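Local coordinates for protein probable glutathione reductase (PDB 4DNA) that probably catalyses the NADPH-dependent reduction of glutathione disulfide to glutathione, working as an FAD-containing homodimer with a redox-active disulfide, at residues 134-139 against 326-331; 86-91 against 163-168; 52-57 against 82-87; 367-372 against 398-403. All coordinates share one frame; numbering follows the deposited sequence.

Contact 1 of 4, residues 134-139 against 326-331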
loop_
_atom_site.group_PDB
_atom_site.type_symbol
_atom_site.label_atom_id
_atom_site.label_comp_id
_atom_site.label_asym_id
_atom_site.label_seq_id
_atom_site.Cartn_x
_atom_site.Cartn_y
_atom_site.Cartn_z
ATOM N N ALA A 134 -24.107 -14.035 -36.937
ATOM C CA ALA A 134 -24.434 -14.015 -35.513
ATOM C C ALA A 134 -25.644 -13.118 -35.258
ATOM O O ALA A 134 -25.925 -12.209 -36.048
ATOM C CB ALA A 134 -23.242 -13.552 -34.690
ATOM N N GLU A 135 -26.355 -13.386 -34.160
ATOM C CA GLU A 135 -27.513 -12.586 -33.741
ATOM C C GLU A 135 -27.097 -11.250 -33.098
ATOM O O GLU A 135 -27.606 -10.188 -33.463
ATOM C CB GLU A 135 -28.414 -13.389 -32.792
ATOM C CG GLU A 135 -29.707 -12.673 -32.403
ATOM C CD GLU A 135 -30.654 -13.534 -31.581
ATOM O OE1 GLU A 135 -30.261 -13.983 -30.473
ATOM O OE2 GLU A 135 -31.802 -13.754 -32.041
ATOM N N ARG A 136 -26.123 -11.322 -32.207
ATOM C CA ARG A 136 -25.570 -10.155 -31.573
ATOM C C ARG A 136 -24.110 -10.134 -31.877
ATOM O O ARG A 136 -23.505 -11.167 -31.983
ATOM C CB ARG A 136 -25.750 -10.260 -30.082
ATOM C CG ARG A 136 -27.188 -10.237 -29.645
ATOM C CD ARG A 136 -27.801 -8.880 -29.886
ATOM N NE ARG A 136 -29.236 -8.881 -29.640
ATOM C CZ ARG A 136 -30.148 -9.089 -30.579
ATOM N NH1 ARG A 136 -31.428 -9.078 -30.276
ATOM N NH2 ARG A 136 -29.773 -9.312 -31.822
ATOM N N ILE A 137 -23.536 -8.954 -32.032
ATOM C CA ILE A 137 -22.083 -8.854 -32.217
ATOM C C ILE A 137 -21.479 -7.840 -31.260
ATOM O O ILE A 137 -22.071 -6.796 -31.006
ATOM C CB ILE A 137 -21.688 -8.526 -33.672
ATOM C CG1 ILE A 137 -22.161 -9.647 -34.608
ATOM C CG2 ILE A 137 -20.177 -8.362 -33.789
ATOM C CD1 ILE A 137 -22.548 -9.201 -36.004
ATOM N N VAL A 138 -20.312 -8.171 -30.719
ATOM C CA VAL A 138 -19.575 -7.254 -29.871
ATOM C C VAL A 138 -18.250 -6.874 -30.515
ATOM O O VAL A 138 -17.462 -7.733 -30.883
ATOM C CB VAL A 138 -19.339 -7.858 -28.483
ATOM C CG1 VAL A 138 -18.346 -7.018 -27.692
ATOM C CG2 VAL A 138 -20.662 -7.974 -27.748
ATOM N N ILE A 139 -18.016 -5.582 -30.654
ATOM C CA ILE A 139 -16.781 -5.095 -31.233
ATOM C C ILE A 139 -15.840 -4.614 -30.113
ATOM O O ILE A 139 -15.868 -3.448 -29.710
ATOM C CB ILE A 139 -17.069 -3.989 -32.267
ATOM C CG1 ILE A 139 -17.864 -4.567 -33.421
ATOM C CG2 ILE A 139 -15.786 -3.382 -32.804
ATOM C CD1 ILE A 139 -18.473 -3.507 -34.304
ATOM N N GLU A 326 -25.206 -8.390 -18.719
ATOM C CA GLU A 326 -26.379 -8.049 -17.928
ATOM C C GLU A 326 -27.458 -7.458 -18.841
ATOM O O GLU A 326 -28.501 -8.083 -19.029
ATOM C CB GLU A 326 -25.985 -7.072 -16.803
ATOM C CG GLU A 326 -26.719 -7.261 -15.475
ATOM C CD GLU A 326 -26.298 -8.504 -14.703
ATOM O OE1 GLU A 326 -25.133 -8.931 -14.827
ATOM O OE2 GLU A 326 -27.138 -9.055 -13.959
ATOM N N THR A 327 -27.182 -6.287 -19.433
ATOM C CA THR A 327 -28.126 -5.615 -20.330
ATOM C C THR A 327 -28.742 -6.573 -21.350
ATOM O O THR A 327 -29.940 -6.809 -21.325
ATOM C CB THR A 327 -27.490 -4.411 -21.069
ATOM O OG1 THR A 327 -27.183 -3.359 -20.139
ATOM C CG2 THR A 327 -28.443 -3.874 -22.132
ATOM N N GLU A 328 -27.913 -7.141 -22.219
ATOM C CA GLU A 328 -28.384 -7.951 -23.335
ATOM C C GLU A 328 -28.942 -9.322 -22.925
ATOM O O GLU A 328 -29.778 -9.885 -23.631
ATOM C CB GLU A 328 -27.269 -8.113 -24.373
ATOM C CG GLU A 328 -27.560 -9.063 -25.534
ATOM C CD GLU A 328 -28.587 -8.528 -26.524
ATOM O OE1 GLU A 328 -28.785 -7.300 -26.587
ATOM O OE2 GLU A 328 -29.197 -9.339 -27.247
ATOM N N TYR A 329 -28.511 -9.858 -21.788
ATOM C CA TYR A 329 -28.903 -11.225 -21.457
ATOM C C TYR A 329 -29.727 -11.426 -20.189
ATOM O O TYR A 329 -30.614 -12.264 -20.179
ATOM C CB TYR A 329 -27.688 -12.147 -21.468
ATOM C CG TYR A 329 -27.074 -12.303 -22.840
ATOM C CD1 TYR A 329 -27.852 -12.712 -23.924
ATOM C CD2 TYR A 329 -25.710 -12.052 -23.059
ATOM C CE1 TYR A 329 -27.299 -12.867 -25.185
ATOM C CE2 TYR A 329 -25.148 -12.204 -24.321
ATOM C CZ TYR A 329 -25.950 -12.613 -25.375
ATOM O OH TYR A 329 -25.430 -12.774 -26.630
ATOM N N LYS A 330 -29.438 -10.685 -19.126
ATOM C CA LYS A 330 -30.169 -10.851 -17.861
ATOM C C LYS A 330 -31.333 -9.860 -17.719
ATOM O O LYS A 330 -31.834 -9.626 -16.612
ATOM C CB LYS A 330 -29.219 -10.754 -16.648
ATOM C CG LYS A 330 -28.154 -11.849 -16.525
ATOM C CD LYS A 330 -28.705 -13.278 -16.637
ATOM C CE LYS A 330 -29.607 -13.701 -15.469
ATOM N NZ LYS A 330 -30.282 -15.017 -15.689
ATOM N N ASN A 331 -31.750 -9.280 -18.844
ATOM C CA ASN A 331 -32.827 -8.277 -18.889
ATOM C C ASN A 331 -32.758 -7.249 -17.768
ATOM O O ASN A 331 -33.775 -6.748 -17.291
ATOM C CB ASN A 331 -34.190 -8.966 -18.921
ATOM C CG ASN A 331 -34.308 -9.941 -20.070
ATOM O OD1 ASN A 331 -34.142 -9.564 -21.233
ATOM N ND2 ASN A 331 -34.579 -11.208 -19.753
#

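Contact 2 of 4, residues 86-91 against 163-168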
loop_
_atom_site.group_PDB
_atom_site.type_symbol
_atom_site.label_atom_id
_atom_site.label_comp_id
_atom_site.label_asym_id
_atom_site.label_seq_id
_atom_site.Cartn_x
_atom_site.Cartn_y
_atom_site.Cartn_z
ATOM N N ALA A 86 12.997 -12.038 -21.928
ATOM C CA ALA A 86 12.699 -13.459 -22.011
ATOM C C ALA A 86 11.780 -13.874 -20.864
ATOM O O ALA A 86 10.745 -14.527 -21.080
ATOM C CB ALA A 86 13.971 -14.285 -22.035
ATOM N N ALA A 87 12.140 -13.455 -19.651
ATOM C CA ALA A 87 11.336 -13.723 -18.465
ATOM C C ALA A 87 9.915 -13.214 -18.667
ATOM O O ALA A 87 8.954 -13.831 -18.207
ATOM C CB ALA A 87 11.968 -13.083 -17.242
ATOM N N LYS A 88 9.789 -12.091 -19.369
ATOM C CA LYS A 88 8.485 -11.512 -19.680
ATOM C C LYS A 88 7.680 -12.380 -20.643
ATOM O O LYS A 88 6.512 -12.650 -20.387
ATOM C CB LYS A 88 8.650 -10.086 -20.209
ATOM C CG LYS A 88 7.363 -9.300 -20.400
ATOM C CD LYS A 88 6.814 -9.509 -21.791
ATOM C CE LYS A 88 7.862 -9.177 -22.828
ATOM N NZ LYS A 88 7.554 -9.841 -24.126
ATOM N N GLU A 89 8.292 -12.821 -21.739
ATOM C CA GLU A 89 7.568 -13.642 -22.690
ATOM C C GLU A 89 7.041 -14.916 -22.058
ATOM O O GLU A 89 5.941 -15.369 -22.395
ATOM C CB GLU A 89 8.425 -14.011 -23.884
ATOM C CG GLU A 89 8.425 -12.990 -24.998
ATOM C CD GLU A 89 7.074 -12.718 -25.642
ATOM O OE1 GLU A 89 6.350 -13.665 -26.035
ATOM O OE2 GLU A 89 6.773 -11.513 -25.803
ATOM N N GLN A 90 7.820 -15.491 -21.143
ATOM C CA GLN A 90 7.422 -16.756 -20.547
ATOM C C GLN A 90 6.126 -16.536 -19.798
ATOM O O GLN A 90 5.264 -17.415 -19.766
ATOM C CB GLN A 90 8.511 -17.365 -19.640
ATOM C CG GLN A 90 8.197 -18.806 -19.217
ATOM C CD GLN A 90 9.426 -19.690 -18.992
ATOM O OE1 GLN A 90 10.238 -19.450 -18.084
ATOM N NE2 GLN A 90 9.546 -20.748 -19.800
ATOM N N GLU A 91 5.978 -15.343 -19.235
ATOM C CA GLU A 91 4.819 -15.035 -18.421
ATOM C C GLU A 91 3.602 -14.679 -19.258
ATOM O O GLU A 91 2.498 -15.170 -18.996
ATOM C CB GLU A 91 5.121 -13.921 -17.419
ATOM C CG GLU A 91 3.977 -13.614 -16.453
ATOM C CD GLU A 91 3.405 -14.850 -15.740
ATOM O OE1 GLU A 91 4.060 -15.924 -15.669
ATOM O OE2 GLU A 91 2.276 -14.746 -15.219
ATOM N N ALA A 163 8.669 -1.312 -27.643
ATOM C CA ALA A 163 9.490 -0.909 -26.517
ATOM C C ALA A 163 9.873 -2.116 -25.684
ATOM O O ALA A 163 11.050 -2.324 -25.366
ATOM C CB ALA A 163 8.772 0.121 -25.674
ATOM N N PHE A 164 8.882 -2.938 -25.363
ATOM C CA PHE A 164 9.124 -4.110 -24.537
ATOM C C PHE A 164 10.101 -5.082 -25.178
ATOM O O PHE A 164 10.810 -5.807 -24.468
ATOM C CB PHE A 164 7.816 -4.829 -24.226
ATOM C CG PHE A 164 6.846 -4.004 -23.449
ATOM C CD1 PHE A 164 7.091 -3.691 -22.110
ATOM C CD2 PHE A 164 5.692 -3.535 -24.049
ATOM C CE1 PHE A 164 6.200 -2.917 -21.384
ATOM C CE2 PHE A 164 4.793 -2.763 -23.328
ATOM C CZ PHE A 164 5.045 -2.463 -21.991
ATOM N N ASP A 165 10.148 -5.082 -26.508
ATOM C CA ASP A 165 10.865 -6.113 -27.242
ATOM C C ASP A 165 12.029 -5.618 -28.087
ATOM O O ASP A 165 12.417 -6.294 -29.041
ATOM C CB ASP A 165 9.902 -6.908 -28.137
ATOM C CG ASP A 165 8.942 -7.782 -27.352
ATOM O OD1 ASP A 165 9.343 -8.375 -26.326
ATOM O OD2 ASP A 165 7.774 -7.886 -27.777
ATOM N N LEU A 166 12.595 -4.461 -27.757
ATOM C CA LEU A 166 13.778 -4.012 -28.487
ATOM C C LEU A 166 14.823 -5.134 -28.491
ATOM O O LEU A 166 15.015 -5.801 -27.474
ATOM C CB LEU A 166 14.367 -2.740 -27.879
ATOM C CG LEU A 166 13.527 -1.477 -28.007
ATOM C CD1 LEU A 166 14.059 -0.401 -27.088
ATOM C CD2 LEU A 166 13.535 -0.989 -29.441
ATOM N N PRO A 167 15.473 -5.370 -29.642
ATOM C CA PRO A 167 16.495 -6.419 -29.715
ATOM C C PRO A 167 17.708 -6.168 -28.814
ATOM O O PRO A 167 18.428 -7.111 -28.477
ATOM C CB PRO A 167 16.897 -6.405 -31.196
ATOM C CG PRO A 167 15.670 -5.929 -31.897
ATOM C CD PRO A 167 15.118 -4.868 -30.983
ATOM N N ALA A 168 17.937 -4.909 -28.452
ATOM C CA ALA A 168 18.982 -4.549 -27.494
ATOM C C ALA A 168 18.526 -3.355 -26.684
ATOM O O ALA A 168 17.597 -2.631 -27.067
ATOM C CB ALA A 168 20.287 -4.233 -28.200
#

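Contact 3 of 4, residues 52-57 against 82-87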
loop_
_atom_site.group_PDB
_atom_site.type_symbol
_atom_site.label_atom_id
_atom_site.label_comp_id
_atom_site.label_asym_id
_atom_site.label_seq_id
_atom_site.Cartn_x
_atom_site.Cartn_y
_atom_site.Cartn_z
ATOM N N LYS A 52 4.178 -3.367 -15.752
ATOM C CA LYS A 52 4.399 -3.389 -14.312
ATOM C C LYS A 52 5.623 -4.239 -13.955
ATOM O O LYS A 52 6.307 -3.968 -12.960
ATOM C CB LYS A 52 3.127 -3.864 -13.593
ATOM C CG LYS A 52 3.139 -3.791 -12.068
ATOM C CD LYS A 52 3.070 -2.367 -11.525
ATOM C CE LYS A 52 2.943 -2.360 -10.006
ATOM N NZ LYS A 52 1.650 -2.929 -9.536
ATOM N N LEU A 53 5.907 -5.249 -14.770
ATOM C CA LEU A 53 7.085 -6.072 -14.561
ATOM C C LEU A 53 8.349 -5.244 -14.768
ATOM O O LEU A 53 9.271 -5.251 -13.945
ATOM C CB LEU A 53 7.060 -7.289 -15.489
ATOM C CG LEU A 53 5.932 -8.322 -15.266
ATOM C CD1 LEU A 53 6.119 -9.542 -16.157
ATOM C CD2 LEU A 53 5.819 -8.776 -13.815
ATOM N N TYR A 54 8.369 -4.501 -15.864
ATOM C CA TYR A 54 9.506 -3.660 -16.213
ATOM C C TYR A 54 9.715 -2.581 -15.160
ATOM O O TYR A 54 10.841 -2.180 -14.881
ATOM C CB TYR A 54 9.292 -3.073 -17.612
ATOM C CG TYR A 54 9.639 -4.048 -18.744
ATOM C CD1 TYR A 54 9.446 -5.437 -18.605
ATOM C CD2 TYR A 54 10.151 -3.581 -19.954
ATOM C CE1 TYR A 54 9.765 -6.319 -19.633
ATOM C CE2 TYR A 54 10.467 -4.454 -20.980
ATOM C CZ TYR A 54 10.279 -5.818 -20.816
ATOM O OH TYR A 54 10.606 -6.660 -21.850
ATOM N N VAL A 55 8.618 -2.130 -14.561
ATOM C CA VAL A 55 8.695 -1.215 -13.438
ATOM C C VAL A 55 9.455 -1.900 -12.314
ATOM O O VAL A 55 10.377 -1.314 -11.743
ATOM C CB VAL A 55 7.307 -0.803 -12.932
ATOM C CG1 VAL A 55 7.418 -0.136 -11.581
ATOM C CG2 VAL A 55 6.624 0.110 -13.929
ATOM N N TYR A 56 9.071 -3.140 -12.013
ATOM C CA TYR A 56 9.719 -3.900 -10.963
ATOM C C TYR A 56 11.202 -4.075 -11.277
ATOM O O TYR A 56 12.064 -3.795 -10.427
ATOM C CB TYR A 56 9.053 -5.267 -10.782
ATOM C CG TYR A 56 7.698 -5.254 -10.102
ATOM C CD1 TYR A 56 7.404 -4.333 -9.098
ATOM C CD2 TYR A 56 6.726 -6.205 -10.429
ATOM C CE1 TYR A 56 6.178 -4.339 -8.463
ATOM C CE2 TYR A 56 5.492 -6.227 -9.794
ATOM C CZ TYR A 56 5.224 -5.289 -8.813
ATOM O OH TYR A 56 3.998 -5.278 -8.180
ATOM N N ALA A 57 11.491 -4.522 -12.502
ATOM C CA ALA A 57 12.867 -4.661 -12.963
ATOM C C ALA A 57 13.643 -3.392 -12.724
ATOM O O ALA A 57 14.779 -3.452 -12.303
ATOM C CB ALA A 57 12.914 -5.008 -14.433
ATOM N N ALA A 82 18.159 -8.910 -22.282
ATOM C CA ALA A 82 17.721 -10.143 -22.928
ATOM C C ALA A 82 17.077 -11.114 -21.944
ATOM O O ALA A 82 16.195 -11.889 -22.315
ATOM C CB ALA A 82 18.881 -10.807 -23.655
ATOM N N LYS A 83 17.508 -11.064 -20.691
ATOM C CA LYS A 83 16.932 -11.955 -19.694
ATOM C C LYS A 83 15.544 -11.518 -19.202
ATOM O O LYS A 83 14.649 -12.351 -19.045
ATOM C CB LYS A 83 17.922 -12.218 -18.564
ATOM C CG LYS A 83 18.662 -13.521 -18.813
ATOM C CD LYS A 83 20.106 -13.496 -18.361
ATOM C CE LYS A 83 20.764 -14.838 -18.649
ATOM N NZ LYS A 83 22.253 -14.730 -18.678
ATOM N N LEU A 84 15.379 -10.210 -18.995
ATOM C CA LEU A 84 14.099 -9.618 -18.665
ATOM C C LEU A 84 13.080 -9.922 -19.750
ATOM O O LEU A 84 12.094 -10.612 -19.496
ATOM C CB LEU A 84 14.232 -8.105 -18.508
ATOM C CG LEU A 84 12.955 -7.372 -18.081
ATOM C CD1 LEU A 84 12.445 -7.962 -16.776
ATOM C CD2 LEU A 84 13.185 -5.881 -17.945
ATOM N N VAL A 85 13.316 -9.405 -20.955
ATOM C CA VAL A 85 12.432 -9.653 -22.088
ATOM C C VAL A 85 12.044 -11.140 -22.183
ATOM O O VAL A 85 10.889 -11.472 -22.466
ATOM C CB VAL A 85 13.070 -9.182 -23.409
ATOM C CG1 VAL A 85 12.090 -9.313 -24.559
ATOM C CG2 VAL A 85 13.512 -7.735 -23.302
ATOM N N ALA A 86 12.997 -12.038 -21.928
ATOM C CA ALA A 86 12.699 -13.459 -22.011
ATOM C C ALA A 86 11.780 -13.874 -20.864
ATOM O O ALA A 86 10.745 -14.527 -21.080
ATOM C CB ALA A 86 13.971 -14.285 -22.035
ATOM N N ALA A 87 12.140 -13.455 -19.651
ATOM C CA ALA A 87 11.336 -13.723 -18.465
ATOM C C ALA A 87 9.915 -13.214 -18.667
ATOM O O ALA A 87 8.954 -13.831 -18.207
ATOM C CB ALA A 87 11.968 -13.083 -17.242
#

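Contact 4 of 4, residues 367-372 against 398-403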
loop_
_atom_site.group_PDB
_atom_site.type_symbol
_atom_site.label_atom_id
_atom_site.label_comp_id
_atom_site.label_asym_id
_atom_site.label_seq_id
_atom_site.Cartn_x
_atom_site.Cartn_y
_atom_site.Cartn_z
ATOM N N GLU A 367 -16.226 26.971 -1.818
ATOM C CA GLU A 367 -15.338 26.915 -0.675
ATOM C C GLU A 367 -14.779 25.521 -0.543
ATOM O O GLU A 367 -15.530 24.551 -0.411
ATOM C CB GLU A 367 -16.117 27.255 0.581
ATOM C CG GLU A 367 -15.654 28.516 1.282
ATOM C CD GLU A 367 -14.681 28.226 2.418
ATOM O OE1 GLU A 367 -14.851 28.800 3.516
ATOM O OE2 GLU A 367 -13.747 27.415 2.222
ATOM N N ILE A 368 -13.464 25.396 -0.604
ATOM C CA ILE A 368 -12.868 24.076 -0.415
ATOM C C ILE A 368 -11.816 24.117 0.671
ATOM O O ILE A 368 -11.265 25.180 0.961
ATOM C CB ILE A 368 -12.278 23.479 -1.710
ATOM C CG1 ILE A 368 -11.356 24.481 -2.388
ATOM C CG2 ILE A 368 -13.392 23.057 -2.650
ATOM C CD1 ILE A 368 -10.460 23.843 -3.420
ATOM N N GLU A 369 -11.563 22.968 1.285
ATOM C CA GLU A 369 -10.454 22.850 2.226
ATOM C C GLU A 369 -9.472 21.832 1.668
ATOM O O GLU A 369 -9.867 20.790 1.131
ATOM C CB GLU A 369 -10.941 22.474 3.630
ATOM C CG GLU A 369 -11.899 23.502 4.236
ATOM C CD GLU A 369 -12.848 22.959 5.312
ATOM O OE1 GLU A 369 -13.158 21.747 5.334
ATOM O OE2 GLU A 369 -13.312 23.774 6.139
ATOM N N VAL A 370 -8.188 22.166 1.756
ATOM C CA VAL A 370 -7.121 21.320 1.218
ATOM C C VAL A 370 -6.184 20.883 2.348
ATOM O O VAL A 370 -5.782 21.693 3.210
ATOM C CB VAL A 370 -6.349 22.026 0.086
ATOM C CG1 VAL A 370 -5.202 21.166 -0.407
ATOM C CG2 VAL A 370 -7.286 22.356 -1.064
ATOM N N TYR A 371 -5.872 19.587 2.341
ATOM C CA TYR A 371 -5.095 18.975 3.385
ATOM C C TYR A 371 -3.855 18.343 2.740
ATOM O O TYR A 371 -3.935 17.296 2.108
ATOM C CB TYR A 371 -5.975 17.980 4.150
ATOM C CG TYR A 371 -7.157 18.619 4.917
ATOM C CD1 TYR A 371 -8.369 18.908 4.275
ATOM C CD2 TYR A 371 -7.069 18.904 6.289
ATOM C CE1 TYR A 371 -9.438 19.460 4.968
ATOM C CE2 TYR A 371 -8.132 19.467 6.981
ATOM C CZ TYR A 371 -9.311 19.745 6.312
ATOM O OH TYR A 371 -10.375 20.310 6.979
ATOM N N ARG A 372 -2.711 19.017 2.879
ATOM C CA ARG A 372 -1.503 18.685 2.124
ATOM C C ARG A 372 -0.393 18.238 3.056
ATOM O O ARG A 372 -0.077 18.906 4.036
ATOM C CB ARG A 372 -1.031 19.894 1.311
ATOM C CG ARG A 372 -0.101 19.557 0.152
ATOM C CD ARG A 372 0.636 20.764 -0.402
ATOM N NE ARG A 372 1.564 20.384 -1.472
ATOM C CZ ARG A 372 2.884 20.229 -1.329
ATOM N NH1 ARG A 372 3.476 20.428 -0.153
ATOM N NH2 ARG A 372 3.627 19.876 -2.370
ATOM N N ALA A 398 -18.720 22.831 2.434
ATOM C CA ALA A 398 -20.151 22.720 2.713
ATOM C C ALA A 398 -20.585 21.337 3.214
ATOM O O ALA A 398 -21.505 21.256 4.004
ATOM C CB ALA A 398 -20.951 23.102 1.484
ATOM N N ASP A 399 -19.960 20.284 2.709
ATOM C CA ASP A 399 -20.276 18.899 3.012
ATOM C C ASP A 399 -19.410 18.295 4.043
ATOM O O ASP A 399 -19.826 17.498 4.825
ATOM C CB ASP A 399 -19.911 18.071 1.814
ATOM C CG ASP A 399 -20.893 18.139 0.774
ATOM O OD1 ASP A 399 -22.038 18.409 1.112
ATOM O OD2 ASP A 399 -20.530 17.923 -0.380
ATOM N N ARG A 400 -18.154 18.646 3.956
ATOM C CA ARG A 400 -17.029 17.921 4.518
ATOM C C ARG A 400 -16.619 16.706 3.658
ATOM O O ARG A 400 -15.721 15.939 4.031
ATOM C CB ARG A 400 -17.265 17.594 6.001
ATOM C CG ARG A 400 -17.309 18.844 6.861
ATOM C CD ARG A 400 -15.935 19.479 6.922
ATOM N NE ARG A 400 -15.153 18.859 7.983
ATOM C CZ ARG A 400 -13.826 18.783 8.024
ATOM N NH1 ARG A 400 -13.091 19.280 7.042
ATOM N NH2 ARG A 400 -13.231 18.185 9.051
ATOM N N LYS A 401 -17.238 16.571 2.485
ATOM C CA LYS A 401 -16.898 15.482 1.568
ATOM C C LYS A 401 -15.456 15.545 1.089
ATOM O O LYS A 401 -15.013 16.580 0.603
ATOM C CB LYS A 401 -17.797 15.507 0.319
ATOM C CG LYS A 401 -19.209 14.986 0.487
ATOM C CD LYS A 401 -19.260 13.614 1.138
ATOM C CE LYS A 401 -20.703 13.116 1.246
ATOM N NZ LYS A 401 -21.252 12.709 -0.083
ATOM N N VAL A 402 -14.737 14.431 1.168
ATOM C CA VAL A 402 -13.503 14.321 0.389
ATOM C C VAL A 402 -13.859 14.128 -1.093
ATOM O O VAL A 402 -14.516 13.184 -1.453
ATOM C CB VAL A 402 -12.605 13.184 0.870
ATOM C CG1 VAL A 402 -11.371 13.118 -0.012
ATOM C CG2 VAL A 402 -12.231 13.388 2.333
ATOM N N VAL A 403 -13.438 15.043 -1.941
ATOM C CA VAL A 403 -13.832 15.025 -3.343
ATOM C C VAL A 403 -12.626 14.654 -4.215
ATOM O O VAL A 403 -12.754 14.452 -5.429
ATOM C CB VAL A 403 -14.403 16.406 -3.795
ATOM C CG1 VAL A 403 -15.653 16.790 -3.003
ATOM C CG2 VAL A 403 -13.350 17.511 -3.697
#

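Contact 1 of 4, residues 134-139 against 326-331
R136 and E328 form a salt bridge on the surface of the FAD-binding, Rossmann-type part of the molecule, where the chain turns into strand 137-139 of the parallel sheet beside the last turn of helix 314-329. NE of R136 donates to OE2 of E328. The modelled NE to OE2 separation of 2.4 Å is doubtful at this resolution. The carboxylate oxygen reaches the edge of the guanidinium near its plane, but the two flat groups stand 79° apart and only one N-H to O bond joins them. The other oxygen of E328, OE1, is hydrogen-bonded to the hydroxyl of Y302 on strand 301-303, which ties the end of the helix to a second strand of the same sheet. A bend at chi2 (-68°) folds the arginine chain, and NH2 of R136 reaches back to the carbonyl oxygen of E135 at 2.9 Å, from well above the carbonyl plane. The Y329 ring turns one face to E328, whose CG sits over its centre. The phenol ends beside the arginine stem, with OH of Y329 4.3 Å from CB of R136.

Contact 2 of 4, residues 86-91 against 163-168
K88, on helix 81-106, and D165, in the loop after helix 160-163, make the main ionic contact here. NZ of K88 sits 3.2 Å from OD1 of D165, a hydrogen-bonded salt bridge that uses the syn lone pair of OD1, on the side of the other carboxylate oxygen. OD2 of D165 stays farther off, 4.1 Å from K88 NZ. CG of K88 stands anti to the backbone N (chi1 -172°); bends at chi2 and chi3 then curl the chain, and NZ also forms a salt bridge to OE2 of its neighbour E89. One ammonium thus serves two acids, at about a right angle to each other. OE2 of E89 and OD1 of D165 are 4.1 Å apart, a like-charge approach that the ammonium probably offsets. E89 has a second cationic partner through OE1, which pairs with R38.

Packing reaches helix 48-66: the stem of K88 runs against P50 and Y54. F164 starts out toward helix 81-106, but its ring swings away to P50 and K51 and meets F185.

In the backbone, A163 to L166 make a type I beta turn, which carries D165 to the lysine. The loop leads into strand 172-176 of the second parallel sheet, so this salt-bridge network joins helix 81-106 of the FAD domain to the loop that leads into the predicted NAD(P)-binding Rossmann-type sheet.

Contact 3 of 4, residues 52-57 against 82-87
Y54 lays its ring under the isopropyl end of L84. Methyl CD2 of L84 stands 3.8 Å from the ring centroid of Y54 and only 12° off the ring normal, a CH-pi contact squarely over the face. CG of L84 comes down nearer one side of the ring, 3.7 Å from CE1 of Y54. With CG anti to the backbone N (chi1 -177°), L84 reaches across toward helix 48-66, and both methyls also rest against the small side chain one turn further along that helix: CB of A57 is 3.6 Å from CD2 of L84 and 3.8 Å from CD1. At the far end of the ring, CG2 of V85 packs against OH of Y54 at 3.4 Å. That hydroxyl is hydrogen-bonded to the carbonyl oxygen of F164, so a polar group inside this apolar patch has its partner. The segment axes pass 11.0 Å apart at 147°, close to antiparallel. Beyond the patch, A57 O accepts a hydrogen bond from W72 of the second subunit. Helix 48-66 begins at C48 of the redox-active disulfide, so these two helices make an antiparallel pair of the FAD domain that borders the flavin site and forms part of the dimer interface.

Contact 4 of 4, residues 367-372 against 398-403
E369 and R400 mark the nearest approach of the two backbones, with CA atoms 8.5 Å apart, because strand 389-396 lies between strands 367-375 and 402-408 in the antiparallel sheet and takes the backbone bonds of E369 through V395. Side chains alone span the gap. E369 and Y371, two residues apart on one strand, present their ends on the same face, and both reach a single nitrogen of R400, which belongs to the turn before strand 402-408. NH1 of R400 donates to OH of Y371 at 2.9 Å. It also forms a salt bridge with OE1 of E369 at 3.0 Å, though the hydrogen-bond geometry there is weak. Both oxygens come in at the edge of the guanidinium, OE1 near its plane and the phenol oxygen somewhat tilted from it. The carboxylate is turned 81° against the guanidinium and meets R400 through OE1. Bends at chi2 (-69°) and chi3 (-86°) bring NH1 within bonding distance of both acceptors, which lie next to each other. On the other terminal nitrogen, NH2 of R400 pairs with D430, next to K429, which makes a cation-pi contact with the Y371 ring. With a carboxylate on each terminal nitrogen and a phenol oxygen on NH1, the guanidinium is probably held firmly in its rotation, and the positive charge of R400 should favour an ionised E369 in this buried setting of the dimerisation domain.

In the fold
From the N terminus, contact 3 comes first, closing a short loop between helices 48-66 and 81-106. Contact 2 starts on the stretch of helix 81-106 where contact 3 ends, sharing A86 and A87, and carries the chain on to the loop before the second parallel sheet; the two touch, their centres 7 Å apart. Contact 1 opens inside the loop of contact 2 and closes far beyond it, so these two cross: its long loop encloses the predicted NAD(P)-binding part and returns helix 314-329 to the FAD-domain sheet. Contact 4 follows in series, alone in the dimerisation domain, across the chain's centre from contacts 2 and 3.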